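Long-range contacts in amidohydrolase (Brucella melitensis biovar Abortus, PDB 4F0L), which probably acts as a metal-dependent deaminase of the amidohydrolase family and binds an iron(III) ion: residues K258-E262 with H281-E286; F69-M73 with I93-A98; L233-V238 with T271-C275. All coordinates share one frame; numbering follows the deposited sequence.

All three contacts lie in the amidohydrolase part of the chain, whose clan has the TIM-barrel fold. Contact 2 comes first in sequence and closes before the others open. It sets the loop after strand 56-66 against helix 88-100. Contacts 3 and 1 interlock along the chain: their segments alternate, as 233-238, 258-262, 271-275 and 281-286. Contact 3 pairs the starts of strands 238-242 and 274-276, and contact 1 joins the starts of helices 260-267 and 284-293. Together they tie successive barrel units, while contact 2 packs the loop beside the iron. The centres of contacts 1 and 3 are about 20 Å apart. Contact 2 is about 31 Å from contact 1 and about 28 Å from contact 3, centre to centre.

Contact 1 (K258-E262 with H281-E286); sequences KRPVE and HMSDEE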
ATOM      1  N   LYS B 258       2.832 -28.683 -21.909  1.00 35.46           N
ATOM      2  CA  LYS B 258       3.844 -27.752 -21.397  1.00 34.24           C
ATOM      3  C   LYS B 258       3.179 -26.575 -20.669  1.00 31.26           C
ATOM      4  O   LYS B 258       2.038 -26.201 -20.952  1.00 29.54           O
ATOM      5  CB  LYS B 258       4.700 -27.187 -22.534  1.00 35.44           C
ATOM      6  CG  LYS B 258       5.672 -28.167 -23.169  1.00 38.24           C
ATOM      7  CD  LYS B 258       6.309 -27.559 -24.418  1.00 38.87           C
ATOM      8  CE  LYS B 258       7.079 -28.571 -25.259  1.00 41.14           C
ATOM      9  NZ  LYS B 258       8.547 -28.317 -25.293  1.00 40.52           N
ATOM     10  N   ARG B 259       3.921 -25.997 -19.735  1.00 29.92           N
ATOM     11  CA  ARG B 259       3.478 -24.787 -19.046  1.00 27.58           C
ATOM     12  C   ARG B 259       3.700 -23.589 -19.972  1.00 26.32           C
ATOM     13  O   ARG B 259       4.383 -23.696 -20.993  1.00 26.30           O
ATOM     14  CB  ARG B 259       4.250 -24.619 -17.732  1.00 27.76           C
ATOM     15  CG  ARG B 259       4.154 -25.781 -16.742  1.00 28.52           C
ATOM     16  CD  ARG B 259       5.216 -25.620 -15.633  1.00 29.44           C
ATOM     17  NE  ARG B 259       4.982 -24.374 -14.881  1.00 29.04           N
ATOM     18  CZ  ARG B 259       4.156 -24.270 -13.841  1.00 27.94           C
ATOM     19  NH1 ARG B 259       3.518 -25.345 -13.364  1.00 28.58           N
ATOM     20  NH2 ARG B 259       3.963 -23.097 -13.280  1.00 27.23           N
ATOM     21  N   PRO B 260       3.098 -22.432 -19.648  1.00 24.98           N
ATOM     22  CA  PRO B 260       3.169 -21.315 -20.598  1.00 24.07           C
ATOM     23  C   PRO B 260       4.588 -20.781 -20.863  1.00 23.78           C
ATOM     24  O   PRO B 260       4.983 -20.664 -22.021  1.00 23.10           O
ATOM     25  CB  PRO B 260       2.249 -20.248 -19.961  1.00 23.70           C
ATOM     26  CG  PRO B 260       1.260 -21.092 -19.198  1.00 24.18           C
ATOM     27  CD  PRO B 260       2.067 -22.227 -18.626  1.00 24.25           C
ATOM     28  N   VAL B 261       5.361 -20.452 -19.828  1.00 24.01           N
ATOM     29  CA  VAL B 261       6.658 -19.813 -20.086  1.00 23.53           C
ATOM     30  C   VAL B 261       7.534 -20.847 -20.809  1.00 25.39           C
ATOM     31  O   VAL B 261       8.172 -20.553 -21.795  1.00 26.30           O
ATOM     32  CB  VAL B 261       7.339 -19.285 -18.799  1.00 23.35           C
ATOM     33  CG1 VAL B 261       8.777 -18.862 -19.103  1.00 21.88           C
ATOM     34  CG2 VAL B 261       6.507 -18.147 -18.178  1.00 22.40           C
ATOM     35  N   GLU B 262       7.518 -22.072 -20.325  1.00 25.49           N
ATOM     36  CA  GLU B 262       8.241 -23.158 -20.958  1.00 27.01           C
ATOM     37  C   GLU B 262       7.882 -23.277 -22.448  1.00 27.59           C
ATOM     38  O   GLU B 262       8.749 -23.387 -23.316  1.00 27.91           O
ATOM     39  CB  GLU B 262       7.882 -24.454 -20.199  1.00 27.63           C
ATOM     40  CG  GLU B 262       8.491 -25.714 -20.748  1.00 29.48           C
ATOM     41  CD  GLU B 262       7.912 -26.974 -20.160  1.00 29.79           C
ATOM     42  OE1 GLU B 262       6.838 -26.959 -19.512  1.00 29.31           O
ATOM     43  OE2 GLU B 262       8.562 -28.004 -20.374  1.00 32.11           O
ATOM     44  N   HIS B 281       3.274 -17.744 -12.307  1.00 20.13           N
ATOM     45  CA  HIS B 281       3.329 -19.149 -11.966  1.00 22.48           C
ATOM     46  C   HIS B 281       4.360 -19.814 -12.834  1.00 22.58           C
ATOM     47  O   HIS B 281       4.082 -20.248 -13.966  1.00 23.57           O
ATOM     48  CB  HIS B 281       1.942 -19.805 -12.097  1.00 23.52           C
ATOM     49  CG  HIS B 281       0.880 -19.111 -11.281  1.00 23.66           C
ATOM     50  ND1 HIS B 281       0.657 -19.396  -9.980  1.00 24.58           N
ATOM     51  CD2 HIS B 281       0.031 -18.065 -11.602  1.00 22.94           C
ATOM     52  CE1 HIS B 281      -0.299 -18.580  -9.492  1.00 23.42           C
ATOM     53  NE2 HIS B 281      -0.686 -17.765 -10.481  1.00 23.64           N
ATOM     54  N   MET B 282       5.572 -19.919 -12.300  1.00 23.10           N
ATOM     55  CA  MET B 282       6.657 -20.625 -12.982  1.00 23.29           C
ATOM     56  C   MET B 282       7.298 -21.664 -12.073  1.00 24.90           C
ATOM     57  O   MET B 282       7.403 -21.464 -10.852  1.00 24.69           O
ATOM     58  CB  MET B 282       7.737 -19.647 -13.392  1.00 22.44           C
ATOM     59  CG  MET B 282       7.357 -18.729 -14.521  1.00 21.68           C
ATOM     60  SD  MET B 282       8.752 -17.748 -15.140  1.00 21.61           S
ATOM     61  CE  MET B 282       9.200 -16.832 -13.659  1.00 20.81           C
ATOM     62  N   SER B 283       7.724 -22.775 -12.672  1.00 27.17           N
ATOM     63  CA  SER B 283       8.589 -23.735 -11.975  1.00 28.49           C
ATOM     64  C   SER B 283       9.960 -23.115 -11.804  1.00 29.06           C
ATOM     65  O   SER B 283      10.236 -22.048 -12.363  1.00 28.08           O
ATOM     66  CB  SER B 283       8.712 -25.045 -12.753  1.00 28.77           C
ATOM     67  OG  SER B 283       9.376 -24.802 -13.982  1.00 28.52           O
ATOM     68  N   ASP B 284      10.809 -23.781 -11.024  1.00 31.16           N
ATOM     69  CA  ASP B 284      12.153 -23.281 -10.776  1.00 32.24           C
ATOM     70  C   ASP B 284      12.947 -23.311 -12.084  1.00 29.91           C
ATOM     71  O   ASP B 284      13.679 -22.362 -12.365  1.00 28.20           O
ATOM     72  CB  ASP B 284      12.851 -24.047  -9.624  1.00 34.87           C
ATOM     73  CG  ASP B 284      12.298 -23.661  -8.229  1.00 38.44           C
ATOM     74  OD1 ASP B 284      11.513 -22.680  -8.101  1.00 39.81           O
ATOM     75  OD2 ASP B 284      12.651 -24.340  -7.237  1.00 43.55           O
ATOM     76  N   GLU B 285      12.734 -24.342 -12.905  1.00 28.55           N
ATOM     77  CA  GLU B 285      13.403 -24.452 -14.204  1.00 28.38           C
ATOM     78  C   GLU B 285      12.969 -23.375 -15.191  1.00 27.52           C
ATOM     79  O   GLU B 285      13.818 -22.791 -15.860  1.00 27.76           O
ATOM     80  CB  GLU B 285      13.183 -25.838 -14.847  1.00 30.21           C
ATOM     81  N   GLU B 286      11.667 -23.105 -15.287  1.00 25.98           N
ATOM     82  CA  GLU B 286      11.182 -22.003 -16.128  1.00 25.02           C
ATOM     83  C   GLU B 286      11.779 -20.669 -15.696  1.00 23.92           C
ATOM     84  O   GLU B 286      12.184 -19.874 -16.524  1.00 23.17           O
ATOM     85  CB  GLU B 286       9.671 -21.863 -16.030  1.00 24.76           C
ATOM     86  CG  GLU B 286       8.878 -22.688 -17.011  1.00 25.41           C
ATOM     87  CD  GLU B 286       7.383 -22.630 -16.711  1.00 25.23           C
ATOM     88  OE1 GLU B 286       6.995 -22.689 -15.527  1.00 23.67           O
ATOM     89  OE2 GLU B 286       6.601 -22.495 -17.666  1.00 26.24           O
TER
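The salt bridge between R259 and E286 is the main polar link. The bend of the R259 chain at chi3 (62°) brings NE to E286, and R259 NE donates to E286 OE1 at 2.7 Å. NE approaches from above the E286 carboxylate plane, and the guanidinium and carboxylate planes stand 86° apart. R259 NH2 makes a weak hydrogen bond to H281 O at 2.9 Å.

The other carboxylate oxygen takes a backbone bond. E262 N donates to E286 OE2 at 2.8 Å, on the anti lone pair. E286 therefore reaches from its own helix to the first turn of helix 260-267, where R259 is the N-cap residue. Its negative charge probably suits the positive end of that helix dipole.

E286 also closes a capping box on its own helix. S283 N donates to E286 OE1 at 2.9 Å, again on the anti lone pair, and E286 N donates to S283 OG at 3.1 Å. OE1 thus serves two donors, R259 NE and S283 N.

The apolar part is small. V261 CG2 lies 3.8 Å from M282 SD. M282 continues onto T287 and M290 of helix 284-293, while V261 also touches V242 of strand 238-242.

Contact 2 (F69-M73 with I93-A98); sequences FQYGM and IMYKFA
The loop that follows strand 56-66 of the amidohydrolase barrel packs here on helix 88-100. That strand carries the iron ligand H65, and H67 follows it, so F69-M73 continues directly from the metal site. No hydrogen bond crosses between the two segments. The contact is buried and made mainly by aromatic rings and methionines.

M73 lies against the helix. Its CB lies over one face of the F97 ring, a CH-pi contact of 4.1 Å to the centroid, 19° off the ring normal. The same M73 CB meets I93 CG2 at 3.8 Å. With chi1 at 81°, CG sits between the backbone N and the carbonyl carbon, and the chain runs on to M94. M73 SD comes within 3.6 Å of M94 CA, and M73 CE touches M94 CB.

G72 lies close to the F97 ring: G72 O is 3.3 Å from F97 CZ, oblique to the ring. F97 also packs against L453, L456 and L457 of helix 442-457.

Q70 brings NE2 to M94 CG at 3.9 Å. Its side chain is about 6 Å from the iron and touches S330, next to the ligand D329.

F69 meets A98 CB through CE1 at 3.9 Å. M94 bends at chi2, and its sulfur arrives at the edge of the F69 ring, a Met-aromatic contact with M94 SD 5.1 Å from the centroid and 88° off the normal.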
ATOM      1  N   PHE B  69      -7.420   2.574 -20.472  1.00 18.03           N
ATOM      2  CA  PHE B  69      -8.871   2.696 -20.257  1.00 18.53           C
ATOM      3  C   PHE B  69      -9.337   2.170 -18.910  1.00 17.98           C
ATOM      4  O   PHE B  69     -10.330   2.636 -18.392  1.00 17.00           O
ATOM      5  CB  PHE B  69      -9.675   2.048 -21.404  1.00 20.08           C
ATOM      6  CG  PHE B  69      -9.672   0.542 -21.395  1.00 20.82           C
ATOM      7  CD1 PHE B  69     -10.633  -0.157 -20.700  1.00 21.59           C
ATOM      8  CD2 PHE B  69      -8.703  -0.176 -22.102  1.00 21.39           C
ATOM      9  CE1 PHE B  69     -10.630  -1.552 -20.703  1.00 22.19           C
ATOM     10  CE2 PHE B  69      -8.692  -1.558 -22.110  1.00 21.32           C
ATOM     11  CZ  PHE B  69      -9.658  -2.250 -21.401  1.00 21.65           C
ATOM     12  N   GLN B  70      -8.598   1.211 -18.348  1.00 17.89           N
ATOM     13  CA  GLN B  70      -8.963   0.610 -17.087  1.00 17.92           C
ATOM     14  C   GLN B  70      -8.831   1.590 -15.930  1.00 18.08           C
ATOM     15  O   GLN B  70      -9.450   1.383 -14.870  1.00 18.80           O
ATOM     16  CB  GLN B  70      -8.176  -0.698 -16.836  1.00 17.73           C
ATOM     17  CG  GLN B  70      -8.556  -1.787 -17.849  1.00 17.90           C
ATOM     18  CD  GLN B  70      -7.792  -3.080 -17.678  1.00 18.44           C
ATOM     19  OE1 GLN B  70      -7.124  -3.286 -16.693  1.00 19.01           O
ATOM     20  NE2 GLN B  70      -7.952  -3.997 -18.622  1.00 19.22           N
ATOM     21  N   TYR B  71      -8.039   2.648 -16.111  1.00 17.32           N
ATOM     22  CA  TYR B  71      -7.953   3.712 -15.099  1.00 17.35           C
ATOM     23  C   TYR B  71      -9.345   4.262 -14.799  1.00 18.86           C
ATOM     24  O   TYR B  71      -9.619   4.696 -13.692  1.00 18.87           O
ATOM     25  CB  TYR B  71      -7.083   4.840 -15.609  1.00 16.64           C
ATOM     26  CG  TYR B  71      -6.840   6.040 -14.694  1.00 15.99           C
ATOM     27  CD1 TYR B  71      -6.022   5.947 -13.564  1.00 14.75           C
ATOM     28  CD2 TYR B  71      -7.363   7.294 -15.029  1.00 16.07           C
ATOM     29  CE1 TYR B  71      -5.783   7.053 -12.753  1.00 14.84           C
ATOM     30  CE2 TYR B  71      -7.115   8.406 -14.255  1.00 16.33           C
ATOM     31  CZ  TYR B  71      -6.331   8.283 -13.098  1.00 15.67           C
ATOM     32  OH  TYR B  71      -6.088   9.410 -12.348  1.00 15.53           O
ATOM     33  N   GLY B  72     -10.207   4.301 -15.812  1.00 19.77           N
ATOM     34  CA  GLY B  72     -11.577   4.765 -15.611  1.00 21.54           C
ATOM     35  C   GLY B  72     -12.384   3.902 -14.642  1.00 21.64           C
ATOM     36  O   GLY B  72     -13.298   4.391 -14.000  1.00 21.95           O
ATOM     37  N   MET B  73     -12.033   2.631 -14.510  1.00 21.72           N
ATOM     38  CA  MET B  73     -12.780   1.730 -13.634  1.00 22.91           C
ATOM     39  C   MET B  73     -12.130   1.552 -12.272  1.00 21.06           C
ATOM     40  O   MET B  73     -12.657   0.806 -11.434  1.00 20.57           O
ATOM     41  CB  MET B  73     -13.005   0.362 -14.306  1.00 25.28           C
ATOM     42  CG  MET B  73     -11.818  -0.591 -14.219  1.00 26.48           C
ATOM     43  SD  MET B  73     -11.984  -2.030 -15.312  1.00 30.43           S
ATOM     44  CE  MET B  73     -12.395  -3.286 -14.089  1.00 31.67           C
ATOM     45  N   ILE B  93     -17.439  -5.027 -15.197  1.00 38.55           N
ATOM     46  CA  ILE B  93     -17.099  -3.615 -15.199  1.00 37.06           C
ATOM     47  C   ILE B  93     -16.090  -3.359 -16.326  1.00 35.37           C
ATOM     48  O   ILE B  93     -16.248  -2.410 -17.080  1.00 33.41           O
ATOM     49  CB  ILE B  93     -16.570  -3.121 -13.842  1.00 38.41           C
ATOM     50  CG1 ILE B  93     -17.606  -3.349 -12.714  1.00 42.08           C
ATOM     51  CG2 ILE B  93     -16.206  -1.645 -13.922  1.00 37.83           C
ATOM     52  CD1 ILE B  93     -18.998  -2.781 -12.961  1.00 44.87           C
ATOM     53  N   MET B  94     -15.103  -4.237 -16.485  1.00 34.34           N
ATOM     54  CA  MET B  94     -14.082  -4.026 -17.498  1.00 35.37           C
ATOM     55  C   MET B  94     -14.704  -3.982 -18.908  1.00 35.97           C
ATOM     56  O   MET B  94     -14.390  -3.081 -19.690  1.00 32.85           O
ATOM     57  CB  MET B  94     -12.975  -5.073 -17.420  1.00 34.56           C
ATOM     58  CG  MET B  94     -11.759  -4.698 -18.269  1.00 35.53           C
ATOM     59  SD  MET B  94     -11.860  -5.283 -19.989  1.00 39.58           S
ATOM     60  CE  MET B  94     -11.225  -6.939 -19.715  1.00 40.06           C
ATOM     61  N   TYR B  95     -15.593  -4.932 -19.208  1.00 36.54           N
ATOM     62  CA  TYR B  95     -16.273  -4.954 -20.506  1.00 37.92           C
ATOM     63  C   TYR B  95     -17.300  -3.796 -20.674  1.00 37.77           C
ATOM     64  O   TYR B  95     -17.466  -3.301 -21.772  1.00 36.07           O
ATOM     65  CB  TYR B  95     -16.887  -6.338 -20.811  1.00 40.99           C
ATOM     66  CG  TYR B  95     -15.845  -7.315 -21.310  1.00 43.13           C
ATOM     67  CD1 TYR B  95     -15.433  -7.299 -22.640  1.00 43.35           C
ATOM     68  CD2 TYR B  95     -15.225  -8.226 -20.438  1.00 44.79           C
ATOM     69  CE1 TYR B  95     -14.453  -8.171 -23.093  1.00 45.36           C
ATOM     70  CE2 TYR B  95     -14.248  -9.102 -20.884  1.00 46.78           C
ATOM     71  CZ  TYR B  95     -13.856  -9.067 -22.209  1.00 46.75           C
ATOM     72  OH  TYR B  95     -12.875  -9.934 -22.646  1.00 47.69           O
ATOM     73  N   LYS B  96     -17.947  -3.331 -19.602  1.00 36.97           N
ATOM     74  CA  LYS B  96     -18.783  -2.128 -19.709  1.00 37.10           C
ATOM     75  C   LYS B  96     -17.971  -0.938 -20.240  1.00 34.91           C
ATOM     76  O   LYS B  96     -18.401  -0.283 -21.191  1.00 34.33           O
ATOM     77  CB  LYS B  96     -19.432  -1.757 -18.384  1.00 40.03           C
ATOM     78  CG  LYS B  96     -20.172  -0.420 -18.429  1.00 43.12           C
ATOM     79  CD  LYS B  96     -21.125  -0.240 -17.259  1.00 47.17           C
ATOM     80  CE  LYS B  96     -21.487   1.231 -17.063  1.00 50.09           C
ATOM     81  NZ  LYS B  96     -22.661   1.428 -16.162  1.00 53.16           N
ATOM     82  N   PHE B  97     -16.790  -0.688 -19.656  1.00 31.42           N
ATOM     83  CA  PHE B  97     -15.888   0.362 -20.160  1.00 30.08           C
ATOM     84  C   PHE B  97     -15.349   0.041 -21.569  1.00 29.25           C
ATOM     85  O   PHE B  97     -15.403   0.889 -22.452  1.00 27.17           O
ATOM     86  CB  PHE B  97     -14.702   0.615 -19.208  1.00 28.72           C
ATOM     87  CG  PHE B  97     -15.038   1.511 -18.051  1.00 29.37           C
ATOM     88  CD1 PHE B  97     -15.862   1.054 -17.028  1.00 30.34           C
ATOM     89  CD2 PHE B  97     -14.567   2.826 -18.002  1.00 28.60           C
ATOM     90  CE1 PHE B  97     -16.193   1.881 -15.959  1.00 31.27           C
ATOM     91  CE2 PHE B  97     -14.894   3.653 -16.946  1.00 28.41           C
ATOM     92  CZ  PHE B  97     -15.704   3.180 -15.921  1.00 30.21           C
ATOM     93  N   ALA B  98     -14.795  -1.160 -21.738  1.00 27.21           N
ATOM     94  CA  ALA B  98     -14.130  -1.545 -22.988  1.00 27.41           C
ATOM     95  C   ALA B  98     -15.093  -1.436 -24.186  1.00 26.86           C
ATOM     96  O   ALA B  98     -14.700  -0.964 -25.236  1.00 24.40           O
ATOM     97  CB  ALA B  98     -13.523  -2.956 -22.889  1.00 26.35           C
TER

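Contact 3 (L233-V238 with T271-C275); sequences LPDAPV and TARWC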
ATOM      1  N   LEU B 233       8.545  -6.110 -36.538  1.00 25.62           N
ATOM      2  CA  LEU B 233       9.492  -5.097 -36.128  1.00 25.38           C
ATOM      3  C   LEU B 233      10.545  -5.830 -35.284  1.00 26.07           C
ATOM      4  O   LEU B 233      10.505  -5.789 -34.045  1.00 24.12           O
ATOM      5  CB  LEU B 233       8.788  -3.993 -35.314  1.00 23.58           C
ATOM      6  CG  LEU B 233       7.749  -3.143 -36.073  1.00 24.14           C
ATOM      7  CD1 LEU B 233       6.849  -2.343 -35.116  1.00 22.13           C
ATOM      8  CD2 LEU B 233       8.395  -2.253 -37.155  1.00 24.10           C
ATOM      9  N   PRO B 234      11.465  -6.541 -35.964  1.00 28.05           N
ATOM     10  CA  PRO B 234      12.382  -7.451 -35.289  1.00 27.96           C
ATOM     11  C   PRO B 234      13.344  -6.771 -34.338  1.00 27.62           C
ATOM     12  O   PRO B 234      13.905  -7.435 -33.482  1.00 27.42           O
ATOM     13  CB  PRO B 234      13.128  -8.132 -36.443  1.00 30.42           C
ATOM     14  CG  PRO B 234      12.992  -7.184 -37.612  1.00 31.03           C
ATOM     15  CD  PRO B 234      11.646  -6.551 -37.433  1.00 29.76           C
ATOM     16  N   ASP B 235      13.530  -5.463 -34.456  1.00 28.24           N
ATOM     17  CA  ASP B 235      14.444  -4.777 -33.549  1.00 27.93           C
ATOM     18  C   ASP B 235      13.725  -4.055 -32.415  1.00 26.50           C
ATOM     19  O   ASP B 235      14.355  -3.363 -31.625  1.00 27.30           O
ATOM     20  CB  ASP B 235      15.325  -3.807 -34.315  1.00 29.32           C
ATOM     21  CG  ASP B 235      16.149  -4.513 -35.393  1.00 31.47           C
ATOM     22  OD1 ASP B 235      16.751  -5.568 -35.087  1.00 32.46           O
ATOM     23  OD2 ASP B 235      16.185  -4.017 -36.530  1.00 32.49           O
ATOM     24  N   ALA B 236      12.420  -4.219 -32.311  1.00 24.38           N
ATOM     25  CA  ALA B 236      11.655  -3.477 -31.313  1.00 22.22           C
ATOM     26  C   ALA B 236      11.109  -4.472 -30.280  1.00 20.81           C
ATOM     27  O   ALA B 236      11.071  -5.678 -30.541  1.00 20.36           O
ATOM     28  CB  ALA B 236      10.521  -2.709 -32.000  1.00 21.68           C
ATOM     29  N   PRO B 237      10.652  -3.969 -29.125  1.00 18.66           N
ATOM     30  CA  PRO B 237      10.111  -4.888 -28.113  1.00 18.14           C
ATOM     31  C   PRO B 237       8.937  -5.801 -28.496  1.00 17.40           C
ATOM     32  O   PRO B 237       8.107  -5.446 -29.330  1.00 17.11           O
ATOM     33  CB  PRO B 237       9.676  -3.953 -26.969  1.00 17.04           C
ATOM     34  CG  PRO B 237      10.562  -2.749 -27.113  1.00 17.83           C
ATOM     35  CD  PRO B 237      10.790  -2.599 -28.608  1.00 18.57           C
ATOM     36  N   VAL B 238       8.884  -6.946 -27.826  1.00 16.95           N
ATOM     37  CA  VAL B 238       7.727  -7.835 -27.844  1.00 16.93           C
ATOM     38  C   VAL B 238       7.263  -8.060 -26.381  1.00 16.73           C
ATOM     39  O   VAL B 238       8.049  -8.489 -25.542  1.00 17.42           O
ATOM     40  CB  VAL B 238       8.096  -9.188 -28.459  1.00 17.54           C
ATOM     41  CG1 VAL B 238       6.895 -10.160 -28.455  1.00 17.31           C
ATOM     42  CG2 VAL B 238       8.680  -8.996 -29.856  1.00 17.64           C
ATOM     43  N   THR B 271      14.563 -13.348 -25.918  1.00 26.17           N
ATOM     44  CA  THR B 271      15.759 -12.577 -25.513  1.00 26.15           C
ATOM     45  C   THR B 271      15.309 -11.353 -24.676  1.00 24.91           C
ATOM     46  O   THR B 271      14.155 -11.260 -24.326  1.00 23.49           O
ATOM     47  CB  THR B 271      16.540 -12.076 -26.738  1.00 27.43           C
ATOM     48  OG1 THR B 271      15.703 -11.177 -27.459  1.00 28.32           O
ATOM     49  CG2 THR B 271      16.965 -13.188 -27.664  1.00 28.54           C
ATOM     50  N   ALA B 272      16.229 -10.429 -24.389  1.00 25.63           N
ATOM     51  CA  ALA B 272      15.940  -9.159 -23.727  1.00 24.65           C
ATOM     52  C   ALA B 272      14.980  -8.272 -24.536  1.00 24.08           C
ATOM     53  O   ALA B 272      14.488  -7.260 -24.039  1.00 23.62           O
ATOM     54  CB  ALA B 272      17.254  -8.409 -23.422  1.00 24.45           C
ATOM     55  N   ARG B 273      14.716  -8.657 -25.786  1.00 24.32           N
ATOM     56  CA  ARG B 273      13.712  -7.984 -26.615  1.00 23.33           C
ATOM     57  C   ARG B 273      12.304  -8.226 -26.031  1.00 21.61           C
ATOM     58  O   ARG B 273      11.372  -7.454 -26.289  1.00 20.03           O
ATOM     59  CB  ARG B 273      13.835  -8.541 -28.045  1.00 24.84           C
ATOM     60  CG  ARG B 273      12.902  -7.993 -29.082  1.00 25.21           C
ATOM     61  CD  ARG B 273      12.905  -8.878 -30.338  1.00 26.22           C
ATOM     62  NE  ARG B 273      11.877  -8.367 -31.234  1.00 26.90           N
ATOM     63  CZ  ARG B 273      11.124  -9.079 -32.050  1.00 27.07           C
ATOM     64  NH1 ARG B 273      11.278 -10.381 -32.160  1.00 26.86           N
ATOM     65  NH2 ARG B 273      10.193  -8.449 -32.763  1.00 28.02           N
ATOM     66  N   TRP B 274      12.169  -9.329 -25.289  1.00 20.75           N
ATOM     67  CA  TRP B 274      10.891  -9.784 -24.782  1.00 20.26           C
ATOM     68  C   TRP B 274      10.685  -9.344 -23.367  1.00 19.92           C
ATOM     69  O   TRP B 274      11.641  -9.344 -22.573  1.00 19.34           O
ATOM     70  CB  TRP B 274      10.788 -11.298 -24.839  1.00 20.43           C
ATOM     71  CG  TRP B 274      10.689 -11.861 -26.242  1.00 21.33           C
ATOM     72  CD1 TRP B 274      11.653 -11.846 -27.265  1.00 22.23           C
ATOM     73  CD2 TRP B 274       9.543 -12.546 -26.826  1.00 21.47           C
ATOM     74  NE1 TRP B 274      11.174 -12.457 -28.399  1.00 22.24           N
ATOM     75  CE2 TRP B 274       9.931 -12.909 -28.205  1.00 22.26           C
ATOM     76  CE3 TRP B 274       8.281 -12.892 -26.365  1.00 21.18           C
ATOM     77  CZ2 TRP B 274       9.061 -13.571 -29.063  1.00 22.98           C
ATOM     78  CZ3 TRP B 274       7.406 -13.557 -27.245  1.00 21.99           C
ATOM     79  CH2 TRP B 274       7.795 -13.901 -28.553  1.00 22.48           C
ATOM     80  N   CYS B 275       9.434  -8.964 -23.071  1.00 18.62           N
ATOM     81  CA  CYS B 275       8.982  -8.706 -21.717  1.00 17.34           C
ATOM     82  C   CYS B 275       7.748  -9.590 -21.440  1.00 17.28           C
ATOM     83  O   CYS B 275       6.732  -9.506 -22.147  1.00 16.62           O
ATOM     84  CB  CYS B 275       8.635  -7.239 -21.504  1.00 16.13           C
ATOM     85  SG  CYS B 275       8.116  -6.873 -19.801  1.00 15.35           S
TER
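R273 and V238 carry most of this contact. The R273 guanidinium lies between two partners. V238 CG2 sits over the centre of one face, 3.3 Å from R273 CZ, and P234 O lies over the opposite face. At the edge, R273 NE donates to A236 O at 2.9 Å, nearly in line with the carbonyl bond. R273 NH2 donates to L233 O at 3.0 Å from above the carbonyl plane. The R273 chain is extended from CG to NE, with CG anti to the backbone N (chi1 -180°), which carries the guanidinium to the carbonyls of the 233-236 turn.

V238 turns its other methyl to W274. V238 CG1 lies over the six-membered ring of W274, 3.6 Å from its centroid, in a CH-pi contact.

Two backbone bonds join the two segments: V238 N to R273 O at 3.0 Å and C275 N to V238 O at 2.9 Å.

Further out, a type I turn from L233 to A236 presents the carbonyls. A236 N closes it on L233 O, from the face opposite R273 NH2. T230 O gives NH2 a second acceptor. T271 OG1 accepts from R273 N in an ST turn and probably helps to set the backbone from which the arginine extends.

V238 and W274 pair in parallel, as is typical of neighbouring strands of a TIM barrel.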